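Local coordinates for D-isomer specific 2-hydroxyacid dehydrogenase family protein (Aeromonas salmonicida subsp. salmonicida, PDB 3HG7) that probably acts as an NAD-dependent oxidoreductase of the D-isomer specific 2-hydroxyacid dehydrogenase family, at residues A[9-14]-A[55-60]; A[70-75]-A[91-96]. The protein carries 1 engineered substitution. All coordinates share one frame; numbering follows the deposited sequence.

Overall arrangement
From the N terminus, the chain enters the five-stranded parallel sheet on strand 6-11, whose end and following turn supply the first half of contact 1. The chain then forms helix 15-24, strand 30-34 at one margin, helix 38-44 and strand 50-53 before helix 55-58 returns to close that loop of 40 residues. Contact 2 opens only afterwards, on strand 70-73, and closes across 15 residues without helix or strand, at strand 91-93 on the other margin. The two are in series, neither nested nor crossed. They meet where Ala58 CB packs against Phe71 CE2 at 3.5 Å: helix 55-58 touches strands 6-11 and 70-73, the neighbours of strand 50-53, and contact 2 adds edge strand 91-93.

Contact 1 (A[9-14]-A[55-60]); sequences LLLSQD and PARAKP
The guanidinium of Arg57 lies across the C-terminal end of strand 6-11, with the backbone of Leu11 and Ser12 over one face: Leu11 C stands 4.2 Å above the plane of the Arg57 guanidinium, over its centre, and Ser12 N sits offset toward the rim. At the edge, in the plane of the group, is a water. Arg57 NH1 donates to this water at 2.6 Å, and the water in turn donates to Ser12 O at 2.7 Å, making a bridge where no direct hydrogen bond links the two segments. Arg57 is modelled in two conformers, so the bridge is established for one of them only. A bend at chi3 (72°) in the otherwise extended Arg57 chain places NE alongside Leu11, whose side chain crosses it obliquely. The two methyls of Leu11 divide the work: CD1 touches Arg57 NH2 at 3.3 Å, while CD2 reaches the helix backbone, 3.7 Å from Ala58 CA. Beyond the arginine, Ser12 OG accepts from Asp14 N at 2.9 Å, an ST turn, and also bonds to Glu54, whose carboxylate takes the N-H of Gln13 as well. Leu11 meanwhile packs on Ala53 of the adjacent strand 50-53. The whole is a helix packed beside the C-terminal ends of parallel strands, as in the flavodoxin-like alpha/beta domain, strand order 2-1-3-4-5, that this family carries beside its NAD-binding Rossmann domain.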
ATOM      1  N   LEU A   9       0.624 -17.536  18.202  1.00 10.71           N
ATOM      2  CA  LEU A   9       2.036 -17.127  18.192  1.00  9.85           C
ATOM      3  C   LEU A   9       2.166 -15.771  17.502  1.00  8.53           C
ATOM      4  O   LEU A   9       1.678 -15.625  16.391  1.00  7.88           O
ATOM      5  CB  LEU A   9       2.921 -18.164  17.484  1.00 10.99           C
ATOM      6  CG  LEU A   9       4.433 -17.807  17.382  1.00 11.19           C
ATOM      7  CD1 LEU A   9       5.057 -17.676  18.769  1.00 12.22           C
ATOM      8  CD2 LEU A   9       5.176 -18.924  16.611  1.00 12.70           C
ATOM      9  N   LEU A  10       2.871 -14.823  18.155  1.00  8.71           N
ATOM     10  CA  LEU A  10       3.124 -13.482  17.610  1.00 10.44           C
ATOM     11  C   LEU A  10       4.529 -13.487  17.022  1.00 11.13           C
ATOM     12  O   LEU A  10       5.478 -13.806  17.728  1.00 12.76           O
ATOM     13  CB  LEU A  10       3.062 -12.439  18.733  1.00 11.93           C
ATOM     14  CG  LEU A  10       1.684 -12.336  19.408  1.00 11.37           C
ATOM     15  CD1 LEU A  10       1.755 -11.360  20.532  1.00 13.49           C
ATOM     16  CD2 LEU A  10       0.670 -11.850  18.362  1.00 13.10           C
ATOM     17  N   LEU A  11       4.616 -13.217  15.725  1.00 11.65           N
ATOM     18  CA  LEU A  11       5.872 -13.221  14.978  1.00 12.89           C
ATOM     19  C   LEU A  11       5.911 -11.923  14.124  1.00 11.83           C
ATOM     20  O   LEU A  11       5.960 -11.949  12.861  1.00 11.61           O
ATOM     21  CB  LEU A  11       5.935 -14.464  14.113  1.00 15.87           C
ATOM     22  CG  LEU A  11       7.126 -14.745  13.219  1.00 26.53           C
ATOM     23  CD1 LEU A  11       8.383 -14.882  14.053  1.00 18.90           C
ATOM     24  CD2 LEU A  11       6.840 -16.043  12.478  1.00 18.24           C
ATOM     25  N   SER A  12       5.891 -10.795  14.845  1.00 10.51           N
ATOM     26  CA  SER A  12       5.849  -9.458  14.255  1.00 10.68           C
ATOM     27  C   SER A  12       6.936  -8.529  14.817  1.00 11.51           C
ATOM     28  O   SER A  12       7.306  -8.636  15.975  1.00 10.53           O
ATOM     29  CB  SER A  12       4.495  -8.808  14.532  1.00 10.58           C
ATOM     30  OG  SER A  12       4.488  -7.463  14.066  1.00 12.24           O
ATOM     31  N   GLN A  13       7.383  -7.572  13.997  1.00 12.86           N
ATOM     32  CA  GLN A  13       8.337  -6.571  14.500  1.00 14.35           C
ATOM     33  C   GLN A  13       7.640  -5.730  15.567  1.00 13.73           C
ATOM     34  O   GLN A  13       8.291  -5.144  16.409  1.00 14.43           O
ATOM     35  CB  GLN A  13       8.890  -5.701  13.375  1.00 17.25           C
ATOM     36  CG  GLN A  13       7.869  -4.891  12.611  1.00 21.74           C
ATOM     37  CD  GLN A  13       8.525  -4.093  11.491  1.00 21.75           C
ATOM     38  OE1 GLN A  13       8.612  -2.875  11.557  1.00 23.90           O
ATOM     39  NE2 GLN A  13       9.030  -4.798  10.468  1.00 23.56           N
ATOM     40  N   ASP A  14       6.298  -5.739  15.560  1.00 11.36           N
ATOM     41  CA  ASP A  14       5.514  -5.056  16.579  1.00 12.75           C
ATOM     42  C   ASP A  14       5.020  -5.948  17.724  1.00 13.39           C
ATOM     43  O   ASP A  14       4.042  -5.605  18.410  1.00 13.87           O
ATOM     44  CB  ASP A  14       4.321  -4.359  15.898  1.00 14.78           C
ATOM     45  CG  ASP A  14       4.741  -3.205  15.000  1.00 13.61           C
ATOM     46  OD1 ASP A  14       5.670  -2.434  15.371  1.00 17.49           O
ATOM     47  OD2 ASP A  14       4.148  -3.068  13.903  1.00 18.55           O
ATOM     48  N   PRO A  55       4.176 -11.594   6.705  1.00 10.91           N
ATOM     49  CA  PRO A  55       4.396 -12.735   5.791  1.00 10.94           C
ATOM     50  C   PRO A  55       5.839 -13.187   5.650  1.00 11.79           C
ATOM     51  O   PRO A  55       6.095 -14.388   5.753  1.00 11.31           O
ATOM     52  CB  PRO A  55       3.889 -12.199   4.463  1.00 11.04           C
ATOM     53  CG  PRO A  55       2.760 -11.322   4.874  1.00 17.17           C
ATOM     54  CD  PRO A  55       3.274 -10.604   6.104  1.00 11.12           C
ATOM     55  N   ALA A  56       6.775 -12.253   5.435  1.00 12.77           N
ATOM     56  CA  ALA A  56       8.197 -12.648   5.298  1.00 13.37           C
ATOM     57  C   ALA A  56       8.752 -13.331   6.544  1.00 12.53           C
ATOM     58  O   ALA A  56       9.658 -14.131   6.454  1.00 12.26           O
ATOM     59  CB  ALA A  56       9.059 -11.471   4.914  1.00 14.35           C
ATOM     60  N   ARG A  57       8.236 -13.005   7.715  1.00 11.25           N
ATOM     61  CA  ARG A  57       8.728 -13.710   8.880  0.50 12.08           C
ATOM     62  C   ARG A  57       8.161 -15.088   9.068  1.00 12.06           C
ATOM     63  O   ARG A  57       8.867 -15.992   9.539  1.00 12.00           O
ATOM     64  CB  ARG A  57       8.619 -12.881  10.132  0.50 12.39           C
ATOM     65  CG  ARG A  57       9.896 -12.114  10.253  0.50 12.75           C
ATOM     66  CD  ARG A  57       9.931 -11.301  11.436  0.50 13.12           C
ATOM     67  NE  ARG A  57      10.077 -12.101  12.638  0.50 10.69           N
ATOM     68  CZ  ARG A  57      10.055 -11.519  13.818  0.50 14.20           C
ATOM     69  NH1 ARG A  57       9.933 -10.200  13.823  0.50  8.30           N
ATOM     70  NH2 ARG A  57      10.120 -12.208  14.937  0.50  7.29           N
ATOM     71  N   ALA A  58       6.923 -15.262   8.687  1.00 11.61           N
ATOM     72  CA  ALA A  58       6.287 -16.579   8.814  1.00 11.87           C
ATOM     73  C   ALA A  58       6.776 -17.560   7.761  1.00 13.45           C
ATOM     74  O   ALA A  58       6.895 -18.755   8.031  1.00 13.11           O
ATOM     75  CB  ALA A  58       4.789 -16.411   8.718  1.00 10.75           C
ATOM     76  N   LYS A  59       7.028 -17.062   6.552  1.00 15.11           N
ATOM     77  CA  LYS A  59       7.302 -17.923   5.390  1.00 17.52           C
ATOM     78  C   LYS A  59       8.319 -19.060   5.578  1.00 18.70           C
ATOM     79  O   LYS A  59       8.010 -20.199   5.193  1.00 19.64           O
ATOM     80  CB  LYS A  59       7.610 -17.102   4.116  1.00 18.84           C
ATOM     81  CG  LYS A  59       7.765 -17.976   2.853  1.00 25.44           C
ATOM     82  CD  LYS A  59       7.999 -17.163   1.575  1.00 21.73           C
ATOM     83  CE  LYS A  59       7.820 -18.048   0.345  1.00 25.34           C
ATOM     84  NZ  LYS A  59       7.689 -17.222  -0.912  1.00 23.12           N
ATOM     85  N   PRO A  60       9.511 -18.775   6.175  1.00 18.77           N
ATOM     86  CA  PRO A  60      10.502 -19.834   6.435  1.00 18.97           C
ATOM     87  C   PRO A  60      10.105 -20.823   7.540  1.00 18.80           C
ATOM     88  O   PRO A  60      10.736 -21.869   7.684  1.00 20.29           O
ATOM     89  CB  PRO A  60      11.751 -19.055   6.885  1.00 19.16           C
ATOM     90  CG  PRO A  60      11.254 -17.704   7.279  1.00 26.68           C
ATOM     91  CD  PRO A  60      10.103 -17.439   6.385  1.00 19.46           C
TER
HETATM   92  O   HOH W   1       9.816  -9.612  16.360  1.00 14.07           O

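Contact 2 (A[70-75]-A[91-96]); sequences WFQSTY and QLTNVR
Gln72 reaches over to strand 91-93 and grips Thr93 and Asn94 with its amide. Its CB lies 3.9 Å from Thr93 OG1. CG, anti to the backbone N (chi1 175°), stays within 4.1 Å of Thr93 OG1, and the bend at chi2 brings Gln72 CD to 3.2 Å from that hydroxyl. At the tip, Gln72 OE1 accepts from Thr93 OG1 at 2.7 Å, with the hydroxyl well above the carbonyl plane. Gln72 NE2 donates twice, to its neighbour Ser73 O at 2.9 Å and across the strands to Asn94 O at 3.0 Å; both acceptors lie close to the amide plane, which should fix its rotation. Thr93 OG1 is also an acceptor: Trp70 NE1 comes to it at 3.0 Å, almost straight (172°) and in the plane of the indole. A chain of two hydrogen bonds thus links Trp70, Thr93 and Gln72 on one face of the sheet. On the other, Leu92 CD1 sits over the Phe71 ring, 4.1 Å from its centroid, in a CH-pi contact. Between these two faces runs the parallel ladder that joins Phe71 to Gln91 and Thr93, and Ser73 to Thr93. Helix 286-301 covers the Trp70 and Gln72 face, Phe293 meeting the indole with nearly parallel planes and Asn296 bonding to Gln72 OE1, whereas helix 55-58 lies against Phe71 and strand 50-53 pairs with the other edge of strand 70-73.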
ATOM      1  N   TRP A  70      -5.419 -20.705  11.330  1.00  8.74           N
ATOM      2  CA  TRP A  70      -5.636 -19.315  10.887  1.00  8.75           C
ATOM      3  C   TRP A  70      -4.402 -18.412  11.119  1.00  9.82           C
ATOM      4  O   TRP A  70      -3.847 -18.319  12.216  1.00  9.13           O
ATOM      5  CB  TRP A  70      -6.888 -18.728  11.534  1.00  9.14           C
ATOM      6  CG  TRP A  70      -7.054 -17.267  11.339  1.00 10.82           C
ATOM      7  CD1 TRP A  70      -6.868 -16.546  10.181  1.00  9.19           C
ATOM      8  CD2 TRP A  70      -7.408 -16.324  12.346  1.00  9.11           C
ATOM      9  NE1 TRP A  70      -7.088 -15.224  10.423  1.00  9.21           N
ATOM     10  CE2 TRP A  70      -7.405 -15.056  11.748  1.00 10.15           C
ATOM     11  CE3 TRP A  70      -7.697 -16.430  13.713  1.00 10.96           C
ATOM     12  CZ2 TRP A  70      -7.688 -13.880  12.467  1.00  9.81           C
ATOM     13  CZ3 TRP A  70      -7.988 -15.274  14.426  1.00  9.17           C
ATOM     14  CH2 TRP A  70      -7.992 -14.011  13.795  1.00 12.12           C
ATOM     15  N   PHE A  71      -3.986 -17.768  10.036  1.00  9.95           N
ATOM     16  CA  PHE A  71      -2.840 -16.826  10.030  1.00 10.45           C
ATOM     17  C   PHE A  71      -3.404 -15.465   9.649  1.00  9.94           C
ATOM     18  O   PHE A  71      -3.930 -15.272   8.550  1.00 11.62           O
ATOM     19  CB  PHE A  71      -1.848 -17.314   8.974  1.00 11.43           C
ATOM     20  CG  PHE A  71      -0.610 -16.459   8.794  1.00 11.11           C
ATOM     21  CD1 PHE A  71      -0.425 -15.270   9.472  1.00 12.93           C
ATOM     22  CD2 PHE A  71       0.328 -16.845   7.852  1.00 13.27           C
ATOM     23  CE1 PHE A  71       0.739 -14.461   9.231  1.00 11.80           C
ATOM     24  CE2 PHE A  71       1.471 -16.066   7.613  1.00 11.94           C
ATOM     25  CZ  PHE A  71       1.649 -14.867   8.308  1.00 13.21           C
ATOM     26  N   GLN A  72      -3.335 -14.539  10.587  1.00 10.22           N
ATOM     27  CA  GLN A  72      -3.639 -13.135  10.333  1.00  9.43           C
ATOM     28  C   GLN A  72      -2.325 -12.426   9.987  1.00 10.09           C
ATOM     29  O   GLN A  72      -1.450 -12.263  10.870  1.00  9.64           O
ATOM     30  CB  GLN A  72      -4.235 -12.475  11.567  1.00  9.55           C
ATOM     31  CG  GLN A  72      -4.473 -10.944  11.409  1.00 12.35           C
ATOM     32  CD  GLN A  72      -5.537 -10.632  10.386  1.00 12.10           C
ATOM     33  OE1 GLN A  72      -6.696 -11.090  10.499  1.00 12.70           O
ATOM     34  NE2 GLN A  72      -5.160  -9.858   9.359  1.00 12.53           N
ATOM     35  N   SER A  73      -2.191 -12.044   8.723  1.00 11.56           N
ATOM     36  CA  SER A  73      -1.067 -11.186   8.273  1.00 13.34           C
ATOM     37  C   SER A  73      -1.222  -9.765   8.817  1.00 13.25           C
ATOM     38  O   SER A  73      -2.326  -9.250   8.925  1.00 13.86           O
ATOM     39  CB  SER A  73      -0.965 -11.148   6.745  1.00 14.20           C
ATOM     40  OG  SER A  73      -0.017 -10.153   6.325  1.00 13.25           O
ATOM     41  N   THR A  74      -0.105  -9.128   9.173  1.00 13.33           N
ATOM     42  CA  THR A  74      -0.149  -7.748   9.672  1.00 14.46           C
ATOM     43  C   THR A  74      -0.017  -6.801   8.505  1.00 14.38           C
ATOM     44  O   THR A  74      -0.099  -5.578   8.667  1.00 14.96           O
ATOM     45  CB  THR A  74       1.056  -7.455  10.654  1.00 15.79           C
ATOM     46  OG1 THR A  74       2.287  -7.801  10.008  1.00 15.11           O
ATOM     47  CG2 THR A  74       0.927  -8.247  11.907  1.00 15.55           C
ATOM     48  N   TYR A  75       0.201  -7.357   7.324  1.00 14.69           N
ATOM     49  CA  TYR A  75       0.383  -6.545   6.122  1.00 16.52           C
ATOM     50  C   TYR A  75      -0.737  -6.810   5.141  1.00 15.15           C
ATOM     51  O   TYR A  75      -1.331  -7.905   5.078  1.00 13.96           O
ATOM     52  CB  TYR A  75       1.687  -6.910   5.409  1.00 19.46           C
ATOM     53  CG  TYR A  75       2.956  -6.405   5.997  1.00 28.05           C
ATOM     54  CD1 TYR A  75       2.953  -5.457   7.015  1.00 20.95           C
ATOM     55  CD2 TYR A  75       4.188  -6.853   5.499  1.00 21.11           C
ATOM     56  CE1 TYR A  75       4.153  -4.954   7.529  1.00 28.93           C
ATOM     57  CE2 TYR A  75       5.386  -6.357   6.014  1.00 28.25           C
ATOM     58  CZ  TYR A  75       5.351  -5.414   7.023  1.00 20.92           C
ATOM     59  OH  TYR A  75       6.509  -4.896   7.540  1.00 28.22           O
ATOM     60  N   GLN A  91      -6.400 -20.958   6.948  1.00  9.59           N
ATOM     61  CA  GLN A  91      -7.058 -19.743   6.497  1.00 10.87           C
ATOM     62  C   GLN A  91      -6.078 -18.596   6.622  1.00 10.55           C
ATOM     63  O   GLN A  91      -5.586 -18.324   7.712  1.00  9.72           O
ATOM     64  CB  GLN A  91      -8.276 -19.411   7.343  1.00 11.79           C
ATOM     65  CG  GLN A  91      -9.353 -20.490   7.350  1.00 15.37           C
ATOM     66  CD  GLN A  91     -10.702 -19.907   7.668  1.00 12.02           C
ATOM     67  OE1 GLN A  91     -11.284 -19.189   6.854  1.00 16.00           O
ATOM     68  NE2 GLN A  91     -11.183 -20.163   8.872  1.00 14.78           N
ATOM     69  N   LEU A  92      -5.816 -17.924   5.516  1.00 11.64           N
ATOM     70  CA  LEU A  92      -4.993 -16.701   5.559  1.00 11.72           C
ATOM     71  C   LEU A  92      -5.892 -15.470   5.432  1.00 10.73           C
ATOM     72  O   LEU A  92      -6.728 -15.409   4.515  1.00 11.60           O
ATOM     73  CB  LEU A  92      -3.972 -16.714   4.417  1.00 12.59           C
ATOM     74  CG  LEU A  92      -3.104 -15.458   4.228  1.00 13.19           C
ATOM     75  CD1 LEU A  92      -2.155 -15.185   5.428  1.00 13.25           C
ATOM     76  CD2 LEU A  92      -2.343 -15.689   2.938  1.00 13.15           C
ATOM     77  N   THR A  93      -5.728 -14.500   6.341  1.00  9.97           N
ATOM     78  CA  THR A  93      -6.355 -13.179   6.176  1.00 10.41           C
ATOM     79  C   THR A  93      -5.310 -12.074   6.143  1.00 11.56           C
ATOM     80  O   THR A  93      -4.255 -12.180   6.765  1.00 11.00           O
ATOM     81  CB  THR A  93      -7.349 -12.866   7.299  1.00  8.77           C
ATOM     82  OG1 THR A  93      -6.668 -12.982   8.539  1.00 12.25           O
ATOM     83  CG2 THR A  93      -8.544 -13.849   7.283  1.00 11.64           C
ATOM     84  N   ASN A  94      -5.601 -11.005   5.421  1.00 11.97           N
ATOM     85  CA  ASN A  94      -4.689  -9.880   5.425  1.00 13.09           C
ATOM     86  C   ASN A  94      -5.345  -8.724   6.138  1.00 12.97           C
ATOM     87  O   ASN A  94      -6.376  -8.920   6.800  1.00 13.24           O
ATOM     88  CB  ASN A  94      -4.265  -9.545   4.002  1.00 14.57           C
ATOM     89  CG  ASN A  94      -5.374  -8.891   3.200  1.00 18.59           C
ATOM     90  OD1 ASN A  94      -6.564  -9.093   3.473  1.00 15.72           O
ATOM     91  ND2 ASN A  94      -4.990  -8.107   2.189  1.00 15.22           N
ATOM     92  N   VAL A  95      -4.765  -7.524   5.994  1.00 12.55           N
ATOM     93  CA  VAL A  95      -5.261  -6.314   6.612  1.00 13.36           C
ATOM     94  C   VAL A  95      -5.857  -5.448   5.495  1.00 15.31           C
ATOM     95  O   VAL A  95      -5.185  -5.166   4.492  1.00 15.57           O
ATOM     96  CB  VAL A  95      -4.080  -5.551   7.394  1.00 13.37           C
ATOM     97  CG1 VAL A  95      -4.535  -4.174   7.812  1.00 21.94           C
ATOM     98  CG2 VAL A  95      -3.686  -6.331   8.622  1.00 22.11           C
ATOM     99  N   ARG A  96      -7.139  -5.108   5.615  1.00 15.67           N
ATOM    100  CA  ARG A  96      -7.745  -4.185   4.660  1.00 17.66           C
ATOM    101  C   ARG A  96      -8.638  -3.135   5.306  1.00 16.24           C
ATOM    102  O   ARG A  96      -9.070  -3.293   6.439  1.00 14.77           O
ATOM    103  CB  ARG A  96      -8.452  -4.947   3.538  1.00 20.94           C
ATOM    104  CG  ARG A  96      -9.653  -5.772   3.954  1.00 44.03           C
ATOM    105  CD  ARG A  96     -10.643  -5.746   2.801  1.00 25.93           C
ATOM    106  NE  ARG A  96     -12.027  -6.051   3.180  1.00 45.12           N
ATOM    107  CZ  ARG A  96     -12.844  -5.226   3.841  1.00 28.46           C
ATOM    108  NH1 ARG A  96     -12.431  -4.027   4.249  1.00 44.81           N
ATOM    109  NH2 ARG A  96     -14.084  -5.629   4.118  1.00 45.14           N
TER